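Local coordinates for periplasmic binding protein/LacI transcriptional regulator (Clostridium phytofermentans, PDB 3BRS) that probably binds a sugar between two lobes as the solute-binding component of a transport system, as in other periplasmic binding proteins, at residues Y7-P12 against I62-D67; S138-S143 against C170-D175; I164-Y169 against T186-I191; K219-D224 against I237-V242. All coordinates share one frame; numbering follows the deposited sequence.

Contact 1 lies in the first lobe, at the far end of the parallel sheet built on strand 7-11, whereas contacts 2, 3 and 4 share the second lobe and its mixed sheet. Centres of contacts 1 and 3 are about 42 Å apart, on opposite sides of the chain's centre. Contact 2, its centre about 10 Å from that of the chain, lies where the lobes face each other and is the contact closest to the probable sugar-binding cleft. It touches contact 3 directly: S138 N and Y168 O, 2.7 Å apart, probably hydrogen-bond along adjacent strands. Contact 4 lies deeper in the same sheet, its centre about 17 Å from those of contacts 2 and 3.

Contact 1: Y7-P12 against I62-D67; sequences YMICIP and IKRKPD
The aromatic ring of Y7 lies along the turn that joins helix 51-63 to strand 68-71, its CG anti to the backbone N (chi1 177°). CB starts near the carboxylate of D67. From there CG lies 4.0 Å from P66 CA, and CD1 comes closer still, 3.5 Å from the same P66 CA. The proline covers one face of the ring in a CH-pi contact, P66 CB standing 4.2 Å from the ring centroid and displaced toward the rim. Further out, CE1 meets R64 O at 3.3 Å, the carbonyl lying in the plane of the ring at its edge. The tip crosses the arginine chain obliquely, with Y7 OH 3.2 Å from R64 CD. Ring and guanidinium are nearly coplanar, 15° apart, and both groups converge on E41 of the neighbouring strand, which takes a hydrogen bond from Y7 OH and a salt bridge from R64 NH1. I9 CD1 packs 3.9 Å from P66 CB and also touches R64 CB.

At the root of the side chain the backbone is gripped twice by D67. Y7 N donates to D67 OD2 over 3.0 Å, almost straight at 168° and onto the anti lone pair. D67 N returns a very short bond of 2.5 Å to Y7 O, nearly along the C=O axis. The start of strand 7-11 is thus pinned to the entry of strand 68-71, its neighbour in the sheet, which the chain reaches after helix 51-63, while E41, offered two donors, is probably favoured in its ionised state.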
loop_
_atom_site.group_PDB
_atom_site.type_symbol
_atom_site.label_atom_id
_atom_site.label_comp_id
_atom_site.label_asym_id
_atom_site.label_seq_id
_atom_site.Cartn_x
_atom_site.Cartn_y
_atom_site.Cartn_z
ATOM N N TYR A 7 -16.284 -14.517 -14.740
ATOM C CA TYR A 7 -16.217 -13.055 -14.853
ATOM C C TYR A 7 -15.830 -12.433 -13.463
ATOM O O TYR A 7 -16.569 -12.559 -12.481
ATOM C CB TYR A 7 -17.531 -12.496 -15.455
ATOM C CG TYR A 7 -17.699 -11.004 -15.600
ATOM C CD1 TYR A 7 -19.022 -10.419 -15.423
ATOM C CD2 TYR A 7 -16.592 -10.150 -15.899
ATOM C CE1 TYR A 7 -19.231 -9.050 -15.479
ATOM C CE2 TYR A 7 -16.773 -8.732 -15.989
ATOM C CZ TYR A 7 -18.117 -8.196 -15.777
ATOM O OH TYR A 7 -18.343 -6.837 -15.874
ATOM N N MET A 8 -14.666 -11.778 -13.435
ATOM C CA MET A 8 -14.051 -11.186 -12.225
ATOM C C MET A 8 -13.834 -9.689 -12.436
ATOM O O MET A 8 -13.488 -9.247 -13.512
ATOM C CB MET A 8 -12.690 -11.823 -11.910
ATOM C CG MET A 8 -12.674 -13.366 -11.665
ATOM S SD MET A 8 -11.258 -13.943 -10.629
ATOM C CE MET A 8 -11.640 -15.678 -10.710
ATOM N N ILE A 9 -14.120 -8.871 -11.433
ATOM C CA ILE A 9 -13.851 -7.419 -11.641
ATOM C C ILE A 9 -12.876 -7.005 -10.580
ATOM O O ILE A 9 -13.137 -7.241 -9.401
ATOM C CB ILE A 9 -15.163 -6.600 -11.536
ATOM C CG1 ILE A 9 -16.071 -6.892 -12.748
ATOM C CG2 ILE A 9 -14.836 -5.026 -11.405
ATOM C CD1 ILE A 9 -17.560 -6.189 -12.566
ATOM N N CYS A 10 -11.740 -6.432 -10.997
ATOM C CA CYS A 10 -10.719 -5.955 -10.041
ATOM C C CYS A 10 -10.894 -4.460 -9.738
ATOM O O CYS A 10 -11.053 -3.657 -10.695
ATOM C CB CYS A 10 -9.304 -6.215 -10.633
ATOM S SG CYS A 10 -8.108 -5.615 -9.418
ATOM N N ILE A 11 -10.870 -4.066 -8.464
ATOM C CA ILE A 11 -11.104 -2.657 -8.096
ATOM C C ILE A 11 -9.955 -2.214 -7.286
ATOM O O ILE A 11 -9.988 -2.353 -6.076
ATOM C CB ILE A 11 -12.422 -2.405 -7.331
ATOM C CG1 ILE A 11 -13.614 -3.077 -8.046
ATOM C CG2 ILE A 11 -12.634 -0.907 -6.994
ATOM C CD1 ILE A 11 -14.982 -2.906 -7.275
ATOM N N PRO A 12 -8.876 -1.785 -7.945
ATOM C CA PRO A 12 -7.726 -1.261 -7.164
ATOM C C PRO A 12 -8.072 0.082 -6.480
ATOM O O PRO A 12 -9.195 0.564 -6.595
ATOM C CB PRO A 12 -6.629 -1.090 -8.186
ATOM C CG PRO A 12 -7.147 -1.719 -9.516
ATOM C CD PRO A 12 -8.654 -1.727 -9.393
ATOM N N ILE A 62 -21.157 -4.697 -8.716
ATOM C CA ILE A 62 -22.218 -5.606 -8.303
ATOM C C ILE A 62 -23.320 -5.706 -9.357
ATOM O O ILE A 62 -23.742 -6.806 -9.648
ATOM C CB ILE A 62 -22.863 -5.165 -6.990
ATOM C CG1 ILE A 62 -21.860 -5.283 -5.810
ATOM C CG2 ILE A 62 -24.222 -5.961 -6.721
ATOM C CD1 ILE A 62 -22.312 -4.468 -4.629
ATOM N N LYS A 63 -23.771 -4.581 -9.910
ATOM C CA LYS A 63 -24.735 -4.623 -11.034
ATOM C C LYS A 63 -24.222 -5.207 -12.339
ATOM O O LYS A 63 -25.017 -5.590 -13.195
ATOM C CB LYS A 63 -25.316 -3.243 -11.326
ATOM C CG LYS A 63 -25.876 -2.494 -10.123
ATOM C CD LYS A 63 -27.271 -2.947 -9.760
ATOM C CE LYS A 63 -28.039 -1.832 -8.978
ATOM N NZ LYS A 63 -29.540 -2.078 -8.778
ATOM N N ARG A 64 -22.914 -5.335 -12.514
ATOM C CA ARG A 64 -22.412 -6.110 -13.667
ATOM C C ARG A 64 -22.490 -7.624 -13.494
ATOM O O ARG A 64 -22.234 -8.346 -14.421
ATOM C CB ARG A 64 -21.012 -5.715 -14.046
ATOM C CG ARG A 64 -20.940 -4.285 -14.576
ATOM C CD ARG A 64 -19.554 -3.980 -15.157
ATOM N NE ARG A 64 -19.357 -2.509 -15.264
ATOM C CZ ARG A 64 -18.268 -1.978 -15.785
ATOM N NH1 ARG A 64 -17.286 -2.803 -16.234
ATOM N NH2 ARG A 64 -18.165 -0.643 -15.840
ATOM N N LYS A 65 -22.858 -8.129 -12.303
ATOM C CA LYS A 65 -23.051 -9.626 -12.051
ATOM C C LYS A 65 -21.753 -10.411 -12.427
ATOM O O LYS A 65 -21.728 -11.383 -13.148
ATOM C CB LYS A 65 -24.359 -10.168 -12.665
ATOM C CG LYS A 65 -25.618 -9.331 -12.149
ATOM C CD LYS A 65 -26.957 -9.926 -12.408
ATOM C CE LYS A 65 -28.065 -9.338 -11.448
ATOM N NZ LYS A 65 -28.141 -7.828 -11.343
ATOM N N PRO A 66 -20.651 -9.987 -11.862
ATOM C CA PRO A 66 -19.401 -10.814 -11.939
ATOM C C PRO A 66 -19.500 -12.017 -10.937
ATOM O O PRO A 66 -20.435 -12.080 -10.079
ATOM C CB PRO A 66 -18.354 -9.847 -11.493
ATOM C CG PRO A 66 -19.221 -9.019 -10.331
ATOM C CD PRO A 66 -20.553 -8.808 -10.980
ATOM N N ASP A 67 -18.594 -12.978 -11.050
ATOM C CA ASP A 67 -18.527 -14.079 -10.122
ATOM C C ASP A 67 -17.723 -13.664 -8.878
ATOM O O ASP A 67 -17.944 -14.159 -7.759
ATOM C CB ASP A 67 -17.815 -15.224 -10.841
ATOM C CG ASP A 67 -18.689 -15.885 -11.899
ATOM O OD1 ASP A 67 -19.861 -16.234 -11.590
ATOM O OD2 ASP A 67 -18.200 -15.992 -13.032
#

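Contact 2: S138-S143 against C170-D175; sequences SFVKNS and CDSNYD
Backbone hydrogen bonds come first. C170 N donates to S138 O at 2.9 Å, and one residue on D171 N donates to F139 O, also at 2.9 Å but more bent (133°). Both donors approach from above the carbonyl plane, not along a lone pair. F139 O also receives a CA-H...O contact from D171 CA. D171 and S172 both have left-handed backbone angles, and this curl brings the chain round against F139 and V140.

Water and side-chain polar groups add a second layer. One water accepts from K141 N at 3.0 Å and donates to D171 OD1 at 2.6 Å, bridging the two loops, while the other carboxylate oxygen of D171 forms a salt bridge with K176. V140 O is held by two donors of S143, its N and its OG, which closes a type I turn. S143 and N173 then serve as N-caps of helices 144-157 and 174-187.

Van der Waals packing is modest: F139 CB lies 4.3 Å from C170 SG, and S172 OG, hydrogen-bonded to E48 of the first lobe, lies against F139 CB, oblique to the ring. V140 CG2 lies 3.9 Å from D171 CA. F139 has CG in the crowded position between N and carbonyl carbon (chi1 50°), and its ring leads off to helix 144-157.

Paired loops like these, each running from the C-terminal end of a parallel strand to the capped start of a helix, are typical of the Rossmann-like lobes of type I periplasmic binding proteins, where such loops line the interlobe cleft.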
loop_
_atom_site.group_PDB
_atom_site.type_symbol
_atom_site.label_atom_id
_atom_site.label_comp_id
_atom_site.label_asym_id
_atom_site.label_seq_id
_atom_site.Cartn_x
_atom_site.Cartn_y
_atom_site.Cartn_z
ATOM N N SER A 138 3.512 9.887 5.399
ATOM C CA SER A 138 2.509 8.870 5.134
ATOM C C SER A 138 1.644 9.271 3.951
ATOM O O SER A 138 1.823 10.339 3.325
ATOM C CB SER A 138 1.674 8.558 6.353
ATOM O OG SER A 138 1.048 7.296 6.140
ATOM N N PHE A 139 0.739 8.369 3.617
ATOM C CA PHE A 139 -0.125 8.507 2.499
ATOM C C PHE A 139 -1.601 8.705 2.974
ATOM O O PHE A 139 -1.983 9.817 3.417
ATOM C CB PHE A 139 0.072 7.375 1.481
ATOM C CG PHE A 139 0.046 5.938 2.014
ATOM C CD1 PHE A 139 1.118 5.435 2.791
ATOM C CD2 PHE A 139 -0.908 5.038 1.563
ATOM C CE1 PHE A 139 1.168 4.064 3.261
ATOM C CE2 PHE A 139 -0.893 3.663 1.966
ATOM C CZ PHE A 139 0.186 3.142 2.816
ATOM N N VAL A 140 -2.418 7.641 2.993
ATOM C CA VAL A 140 -3.895 7.873 3.218
ATOM C C VAL A 140 -4.149 7.346 4.557
ATOM O O VAL A 140 -4.133 6.155 4.728
ATOM C CB VAL A 140 -4.879 7.188 2.190
ATOM C CG1 VAL A 140 -6.425 7.472 2.608
ATOM C CG2 VAL A 140 -4.662 7.782 0.866
ATOM N N LYS A 141 -4.318 8.254 5.521
ATOM C CA LYS A 141 -4.331 7.935 6.947
ATOM C C LYS A 141 -5.297 6.819 7.318
ATOM O O LYS A 141 -5.053 6.017 8.255
ATOM C CB LYS A 141 -4.733 9.194 7.774
ATOM C CG LYS A 141 -4.783 8.894 9.280
ATOM C CD LYS A 141 -4.686 10.100 10.120
ATOM C CE LYS A 141 -4.649 9.632 11.541
ATOM N NZ LYS A 141 -3.692 10.558 12.220
ATOM N N ASN A 142 -6.405 6.767 6.598
ATOM C CA ASN A 142 -7.418 5.797 6.951
ATOM C C ASN A 142 -7.386 4.537 6.205
ATOM O O ASN A 142 -8.263 3.764 6.439
ATOM C CB ASN A 142 -8.763 6.341 6.650
ATOM C CG ASN A 142 -9.440 6.722 7.815
ATOM O OD1 ASN A 142 -10.283 5.954 8.326
ATOM N ND2 ASN A 142 -9.074 7.890 8.328
ATOM N N SER A 143 -6.390 4.285 5.338
ATOM C CA SER A 143 -6.350 3.016 4.671
ATOM C C SER A 143 -5.672 2.131 5.595
ATOM O O SER A 143 -4.822 2.581 6.238
ATOM C CB SER A 143 -5.475 3.045 3.430
ATOM O OG SER A 143 -4.224 3.377 3.844
ATOM N N CYS A 170 0.349 12.752 2.949
ATOM C CA CYS A 170 0.303 13.202 1.581
ATOM C C CYS A 170 -0.824 12.700 0.779
ATOM O O CYS A 170 -1.000 13.165 -0.409
ATOM C CB CYS A 170 1.632 12.816 0.842
ATOM S SG CYS A 170 1.784 11.073 0.224
ATOM N N ASP A 171 -1.606 11.779 1.323
ATOM C CA ASP A 171 -2.743 11.113 0.577
ATOM C C ASP A 171 -2.304 10.568 -0.757
ATOM O O ASP A 171 -3.071 10.583 -1.695
ATOM C CB ASP A 171 -3.866 12.102 0.281
ATOM C CG ASP A 171 -4.556 12.597 1.562
ATOM O OD1 ASP A 171 -5.128 11.700 2.242
ATOM O OD2 ASP A 171 -4.533 13.828 1.874
ATOM N N SER A 172 -1.126 9.961 -0.840
ATOM C CA SER A 172 -0.665 9.355 -2.128
ATOM C C SER A 172 -0.661 10.327 -3.248
ATOM O O SER A 172 -1.036 10.032 -4.372
ATOM C CB SER A 172 -1.477 8.082 -2.477
ATOM O OG SER A 172 -1.417 7.180 -1.322
ATOM N N ASN A 173 -0.157 11.511 -2.973
ATOM C CA ASN A 173 -0.080 12.547 -4.002
ATOM C C ASN A 173 1.380 13.036 -4.020
ATOM O O ASN A 173 1.914 13.460 -2.949
ATOM C CB ASN A 173 -1.057 13.687 -3.615
ATOM C CG ASN A 173 -0.972 14.846 -4.582
ATOM O OD1 ASN A 173 -0.111 15.709 -4.442
ATOM N ND2 ASN A 173 -1.844 14.848 -5.598
ATOM N N TYR A 174 2.067 12.918 -5.140
ATOM C CA TYR A 174 3.501 13.292 -5.150
ATOM C C TYR A 174 3.770 14.820 -4.760
ATOM O O TYR A 174 4.703 15.197 -4.019
ATOM C CB TYR A 174 4.145 13.066 -6.512
ATOM C CG TYR A 174 4.268 11.675 -7.040
ATOM C CD1 TYR A 174 5.190 10.807 -6.506
ATOM C CD2 TYR A 174 3.472 11.238 -8.154
ATOM C CE1 TYR A 174 5.325 9.482 -7.041
ATOM C CE2 TYR A 174 3.581 9.953 -8.662
ATOM C CZ TYR A 174 4.524 9.081 -8.101
ATOM O OH TYR A 174 4.600 7.814 -8.581
ATOM N N ASP A 175 2.931 15.728 -5.195
ATOM C CA ASP A 175 3.257 17.114 -4.811
ATOM C C ASP A 175 2.993 17.419 -3.365
ATOM O O ASP A 175 3.679 18.307 -2.844
ATOM C CB ASP A 175 2.515 18.121 -5.624
ATOM C CG ASP A 175 2.804 18.020 -7.086
ATOM O OD1 ASP A 175 3.938 17.700 -7.538
ATOM O OD2 ASP A 175 1.841 18.306 -7.787
HETATM O O HOH W 1 -5.123 11.075 4.749
#

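Contact 3: I164-Y169 against T186-I191; sequences IEAIYY and TKYPDI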
loop_
_atom_site.group_PDB
_atom_site.type_symbol
_atom_site.label_atom_id
_atom_site.label_comp_id
_atom_site.label_asym_id
_atom_site.label_seq_id
_atom_site.Cartn_x
_atom_site.Cartn_y
_atom_site.Cartn_z
ATOM N N ILE A 164 10.233 10.399 16.494
ATOM C CA ILE A 164 9.387 10.898 15.420
ATOM C C ILE A 164 8.888 12.283 15.767
ATOM O O ILE A 164 8.149 12.474 16.748
ATOM C CB ILE A 164 8.169 9.986 15.186
ATOM C CG1 ILE A 164 8.647 8.570 14.925
ATOM C CG2 ILE A 164 7.262 10.559 14.052
ATOM C CD1 ILE A 164 7.481 7.581 14.614
ATOM N N GLU A 165 9.274 13.238 14.930
ATOM C CA GLU A 165 8.976 14.630 15.140
ATOM C C GLU A 165 7.582 14.951 14.702
ATOM O O GLU A 165 6.810 15.719 15.342
ATOM C CB GLU A 165 9.936 15.414 14.281
ATOM C CG GLU A 165 10.156 16.752 14.775
ATOM C CD GLU A 165 11.237 16.845 15.808
ATOM O OE1 GLU A 165 12.403 16.555 15.477
ATOM O OE2 GLU A 165 10.914 17.322 16.913
ATOM N N ALA A 166 7.258 14.363 13.570
ATOM C CA ALA A 166 5.993 14.622 12.950
ATOM C C ALA A 166 5.655 13.606 11.869
ATOM O O ALA A 166 6.560 13.011 11.180
ATOM C CB ALA A 166 5.958 16.045 12.394
ATOM N N ILE A 167 4.348 13.441 11.713
ATOM C CA ILE A 167 3.815 12.612 10.625
ATOM C C ILE A 167 2.927 13.384 9.729
ATOM O O ILE A 167 1.899 13.905 10.173
ATOM C CB ILE A 167 3.084 11.312 11.052
ATOM C CG1 ILE A 167 3.927 10.605 12.118
ATOM C CG2 ILE A 167 2.926 10.408 9.796
ATOM C CD1 ILE A 167 3.546 9.213 12.499
ATOM N N TYR A 168 3.319 13.468 8.485
ATOM C CA TYR A 168 2.545 14.252 7.444
ATOM C C TYR A 168 1.846 13.256 6.509
ATOM O O TYR A 168 2.496 12.301 6.028
ATOM C CB TYR A 168 3.479 15.181 6.660
ATOM C CG TYR A 168 2.788 16.021 5.608
ATOM C CD1 TYR A 168 2.614 15.532 4.309
ATOM C CD2 TYR A 168 2.270 17.295 5.899
ATOM C CE1 TYR A 168 1.943 16.252 3.318
ATOM C CE2 TYR A 168 1.568 18.054 4.871
ATOM C CZ TYR A 168 1.404 17.518 3.594
ATOM O OH TYR A 168 0.736 18.249 2.531
ATOM N N TYR A 169 0.569 13.497 6.189
ATOM C CA TYR A 169 -0.209 12.566 5.311
ATOM C C TYR A 169 -0.378 13.243 3.964
ATOM O O TYR A 169 -1.135 14.197 3.871
ATOM C CB TYR A 169 -1.600 12.212 5.988
ATOM C CG TYR A 169 -1.381 11.481 7.365
ATOM C CD1 TYR A 169 -1.297 10.065 7.446
ATOM C CD2 TYR A 169 -1.202 12.221 8.547
ATOM C CE1 TYR A 169 -1.076 9.445 8.685
ATOM C CE2 TYR A 169 -0.974 11.593 9.778
ATOM C CZ TYR A 169 -0.916 10.179 9.822
ATOM O OH TYR A 169 -0.664 9.507 11.038
ATOM N N THR A 186 11.909 22.231 7.102
ATOM C CA THR A 186 11.983 23.620 7.529
ATOM C C THR A 186 11.744 23.805 9.022
ATOM O O THR A 186 12.427 24.605 9.687
ATOM C CB THR A 186 11.034 24.465 6.731
ATOM O OG1 THR A 186 11.448 24.371 5.367
ATOM C CG2 THR A 186 11.199 25.939 7.145
ATOM N N LYS A 187 10.768 23.077 9.548
ATOM C CA LYS A 187 10.325 23.295 10.912
ATOM C C LYS A 187 11.129 22.507 11.915
ATOM O O LYS A 187 11.231 22.883 13.080
ATOM C CB LYS A 187 8.838 22.962 11.033
ATOM C CG LYS A 187 8.301 23.165 12.417
ATOM C CD LYS A 187 6.771 23.299 12.384
ATOM C CE LYS A 187 6.237 23.563 13.784
ATOM N NZ LYS A 187 4.910 24.244 13.689
ATOM N N TYR A 188 11.705 21.397 11.481
ATOM C CA TYR A 188 12.519 20.596 12.372
ATOM C C TYR A 188 13.883 20.340 11.720
ATOM O O TYR A 188 14.092 19.306 11.060
ATOM C CB TYR A 188 11.808 19.297 12.802
ATOM C CG TYR A 188 10.320 19.458 13.161
ATOM C CD1 TYR A 188 9.945 19.850 14.440
ATOM C CD2 TYR A 188 9.312 19.205 12.254
ATOM C CE1 TYR A 188 8.607 20.004 14.794
ATOM C CE2 TYR A 188 8.001 19.389 12.584
ATOM C CZ TYR A 188 7.653 19.794 13.877
ATOM O OH TYR A 188 6.347 19.987 14.304
ATOM N N PRO A 189 14.830 21.286 11.922
ATOM C CA PRO A 189 16.213 21.115 11.446
ATOM C C PRO A 189 16.971 19.968 12.129
ATOM O O PRO A 189 18.038 19.532 11.644
ATOM C CB PRO A 189 16.873 22.480 11.731
ATOM C CG PRO A 189 16.029 23.080 12.871
ATOM C CD PRO A 189 14.614 22.586 12.582
ATOM N N ASP A 190 16.437 19.471 13.241
ATOM C CA ASP A 190 16.976 18.253 13.828
ATOM C C ASP A 190 16.627 16.935 13.145
ATOM O O ASP A 190 17.181 15.904 13.520
ATOM C CB ASP A 190 16.717 18.153 15.345
ATOM C CG ASP A 190 15.278 18.366 15.722
ATOM O OD1 ASP A 190 14.360 18.462 14.873
ATOM O OD2 ASP A 190 15.074 18.441 16.939
ATOM N N ILE A 191 15.784 16.921 12.114
ATOM C CA ILE A 191 15.468 15.645 11.425
ATOM C C ILE A 191 16.680 15.195 10.554
ATOM O O ILE A 191 17.151 15.910 9.705
ATOM C CB ILE A 191 14.190 15.793 10.579
ATOM C CG1 ILE A 191 12.899 15.796 11.454
ATOM C CG2 ILE A 191 14.147 14.783 9.476
ATOM C CD1 ILE A 191 11.669 16.354 10.728
#
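With CG anti to the backbone N (chi1 -156°) and the chain then bent at chi2 (86°), E165 folds its aliphatic part over Y188. E165 CG lies over one face of the phenol ring, offset toward the rim, in a CH-pi contact. The opposite face is taken by K187 CG, 3.7 Å above the plane and over its centre, so the aromatic group is sandwiched between two methylene carbons. A166 CB reaches Y188 CE2 at 3.9 Å.

The start of strand 164-169 here meets the end of helix 174-187, where the type I turn Y188-I191 leads into strand 191-196; strand, helix and strand form a beta-alpha-beta crossover, with strand 133-138 lying between the two strands in the sheet. I191 CD1 touches E165 CB at 4.1 Å.

The side chains of E165 and D190 cross at about a right angle, their carboxylate planes nearly parallel (16°), and E165 OE1 and D190 OD1 are only 2.8 Å apart. Two acceptors this close would repel unless a proton lies between them, so one acid may have a raised pKa; nearby K133, a long, weak ion-pair partner of E165 OE2, could ease the charge.

Contact 4: K219-D224 against I237-V242; sequences KLVCID and IFEAMV
L220 O is held by one strong hydrogen bond and one supporting CA-H...O contact: E239 N donates over 2.7 Å, nearly along the C=O axis, and F238 CA lends the weaker second. From here strand 219-224 pairs in parallel with strand 240-243 in the mixed sheet of the alpha/beta second lobe, a three-layer arrangement with helices on both faces. The zipper continues as C222 N to A240 O (3.3 Å), V242 N to C222 O (2.9 Å) and D224 N to V242 O (2.7 Å), the last again almost along the carbonyl axis. At the entrance the alternation slips by one residue: E239 N takes the carbonyl of L220, and A240 N, 3.9 Å from it, is buried without a partner.

One face of the sheet carries V221, I223, A240 and V242; V221 and V242 pack on I120 of helix 113-127. On the other face are C222 and M241; C222, L220 and F238 pack against helix 199-211. L220 and the F238 ring run side by side, pointing the same way. C222 has its SG between N and carbonyl carbon, the crowded position (chi1 55°), which swings the sulfur against the ring in an oblique sulfur-aromatic contact, 4.1 Å from the centroid. D224 and M241 lie alongside each other at the far end.

A water accepts from L220 N and donates weakly to I237 O, bridging the two segments where the pairing begins. Beside it E239, bent at chi2, turns its buried OE1 to within 3.1 Å of V221 CG1.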
loop_
_atom_site.group_PDB
_atom_site.type_symbol
_atom_site.label_atom_id
_atom_site.label_comp_id
_atom_site.label_asym_id
_atom_site.label_seq_id
_atom_site.Cartn_x
_atom_site.Cartn_y
_atom_site.Cartn_z
ATOM N N LYS A 219 19.021 11.444 5.536
ATOM C CA LYS A 219 18.777 10.144 4.928
ATOM C C LYS A 219 17.281 9.737 4.911
ATOM O O LYS A 219 16.484 10.135 5.764
ATOM C CB LYS A 219 19.582 9.104 5.668
ATOM C CG LYS A 219 21.119 9.188 5.381
ATOM C CD LYS A 219 21.805 8.333 6.460
ATOM C CE LYS A 219 23.311 8.450 6.511
ATOM N NZ LYS A 219 23.740 8.424 7.951
ATOM N N LEU A 220 16.974 8.916 3.915
ATOM C CA LEU A 220 15.660 8.541 3.527
ATOM C C LEU A 220 15.596 7.030 3.461
ATOM O O LEU A 220 16.479 6.315 2.926
ATOM C CB LEU A 220 15.296 9.199 2.188
ATOM C CG LEU A 220 13.977 8.858 1.469
ATOM C CD1 LEU A 220 12.696 9.207 2.298
ATOM C CD2 LEU A 220 13.899 9.548 0.123
ATOM N N VAL A 221 14.556 6.528 4.095
ATOM C CA VAL A 221 14.230 5.116 4.065
ATOM C C VAL A 221 12.741 5.059 3.726
ATOM O O VAL A 221 11.990 6.045 3.964
ATOM C CB VAL A 221 14.482 4.448 5.473
ATOM C CG1 VAL A 221 15.965 4.465 5.812
ATOM C CG2 VAL A 221 13.757 5.159 6.554
ATOM N N CYS A 222 12.306 3.941 3.139
ATOM C CA CYS A 222 10.874 3.829 2.729
ATOM C C CYS A 222 10.447 2.397 2.579
ATOM O O CYS A 222 11.274 1.477 2.389
ATOM C CB CYS A 222 10.596 4.538 1.377
ATOM S SG CYS A 222 11.741 3.863 0.059
ATOM N N ILE A 223 9.141 2.244 2.610
ATOM C CA ILE A 223 8.416 1.106 2.047
ATOM C C ILE A 223 7.994 1.489 0.606
ATOM O O ILE A 223 7.389 2.548 0.379
ATOM C CB ILE A 223 7.184 0.719 2.873
ATOM C CG1 ILE A 223 7.609 0.398 4.322
ATOM C CG2 ILE A 223 6.458 -0.457 2.220
ATOM C CD1 ILE A 223 6.409 0.396 5.370
ATOM N N ASP A 224 8.349 0.615 -0.358
ATOM C CA ASP A 224 8.257 0.953 -1.757
ATOM C C ASP A 224 7.574 -0.105 -2.588
ATOM O O ASP A 224 7.453 -1.297 -2.203
ATOM C CB ASP A 224 9.664 1.274 -2.282
ATOM C CG ASP A 224 9.673 1.735 -3.734
ATOM O OD1 ASP A 224 8.824 2.606 -4.089
ATOM O OD2 ASP A 224 10.549 1.234 -4.506
ATOM N N ILE A 237 20.397 7.299 -2.935
ATOM C CA ILE A 237 20.070 8.284 -1.876
ATOM C C ILE A 237 18.662 7.970 -1.179
ATOM O O ILE A 237 18.011 8.809 -0.525
ATOM C CB ILE A 237 20.449 9.767 -2.273
ATOM C CG1 ILE A 237 21.948 10.002 -1.992
ATOM C CG2 ILE A 237 19.568 10.826 -1.560
ATOM C CD1 ILE A 237 22.981 9.425 -3.077
ATOM N N PHE A 238 18.229 6.727 -1.372
ATOM C CA PHE A 238 17.519 5.979 -0.356
ATOM C C PHE A 238 18.623 5.276 0.395
ATOM O O PHE A 238 19.630 4.884 -0.227
ATOM C CB PHE A 238 16.612 4.960 -1.010
ATOM C CG PHE A 238 15.379 5.577 -1.606
ATOM C CD1 PHE A 238 15.201 5.624 -2.986
ATOM C CD2 PHE A 238 14.431 6.182 -0.785
ATOM C CE1 PHE A 238 14.045 6.216 -3.544
ATOM C CE2 PHE A 238 13.282 6.791 -1.320
ATOM C CZ PHE A 238 13.073 6.820 -2.689
ATOM N N GLU A 239 18.517 5.098 1.700
ATOM C CA GLU A 239 19.423 4.073 2.154
ATOM C C GLU A 239 18.917 2.702 2.739
ATOM O O GLU A 239 19.693 1.785 2.995
ATOM C CB GLU A 239 20.728 4.625 2.664
ATOM C CG GLU A 239 20.590 5.599 3.729
ATOM C CD GLU A 239 20.090 4.907 4.928
ATOM O OE1 GLU A 239 18.937 5.193 5.319
ATOM O OE2 GLU A 239 20.850 4.073 5.484
ATOM N N ALA A 240 17.621 2.552 2.851
ATOM C CA ALA A 240 17.058 1.231 2.898
ATOM C C ALA A 240 15.701 1.286 2.287
ATOM O O ALA A 240 15.022 2.323 2.354
ATOM C CB ALA A 240 16.992 0.720 4.317
ATOM N N MET A 241 15.257 0.181 1.691
ATOM C CA MET A 241 13.849 0.124 1.274
ATOM C C MET A 241 13.282 -1.287 1.444
ATOM O O MET A 241 14.025 -2.327 1.174
ATOM C CB MET A 241 13.647 0.596 -0.167
ATOM C CG MET A 241 14.338 -0.161 -1.319
ATOM S SD MET A 241 13.926 0.444 -3.041
ATOM C CE MET A 241 14.287 2.187 -2.845
ATOM N N VAL A 242 12.011 -1.332 1.929
ATOM C CA VAL A 242 11.210 -2.538 1.964
ATOM C C VAL A 242 10.430 -2.564 0.602
ATOM O O VAL A 242 9.808 -1.596 0.180
ATOM C CB VAL A 242 10.272 -2.653 3.187
ATOM C CG1 VAL A 242 9.568 -4.012 3.143
ATOM C CG2 VAL A 242 11.058 -2.563 4.535
HETATM O O HOH W 2 19.202 8.563 1.947
#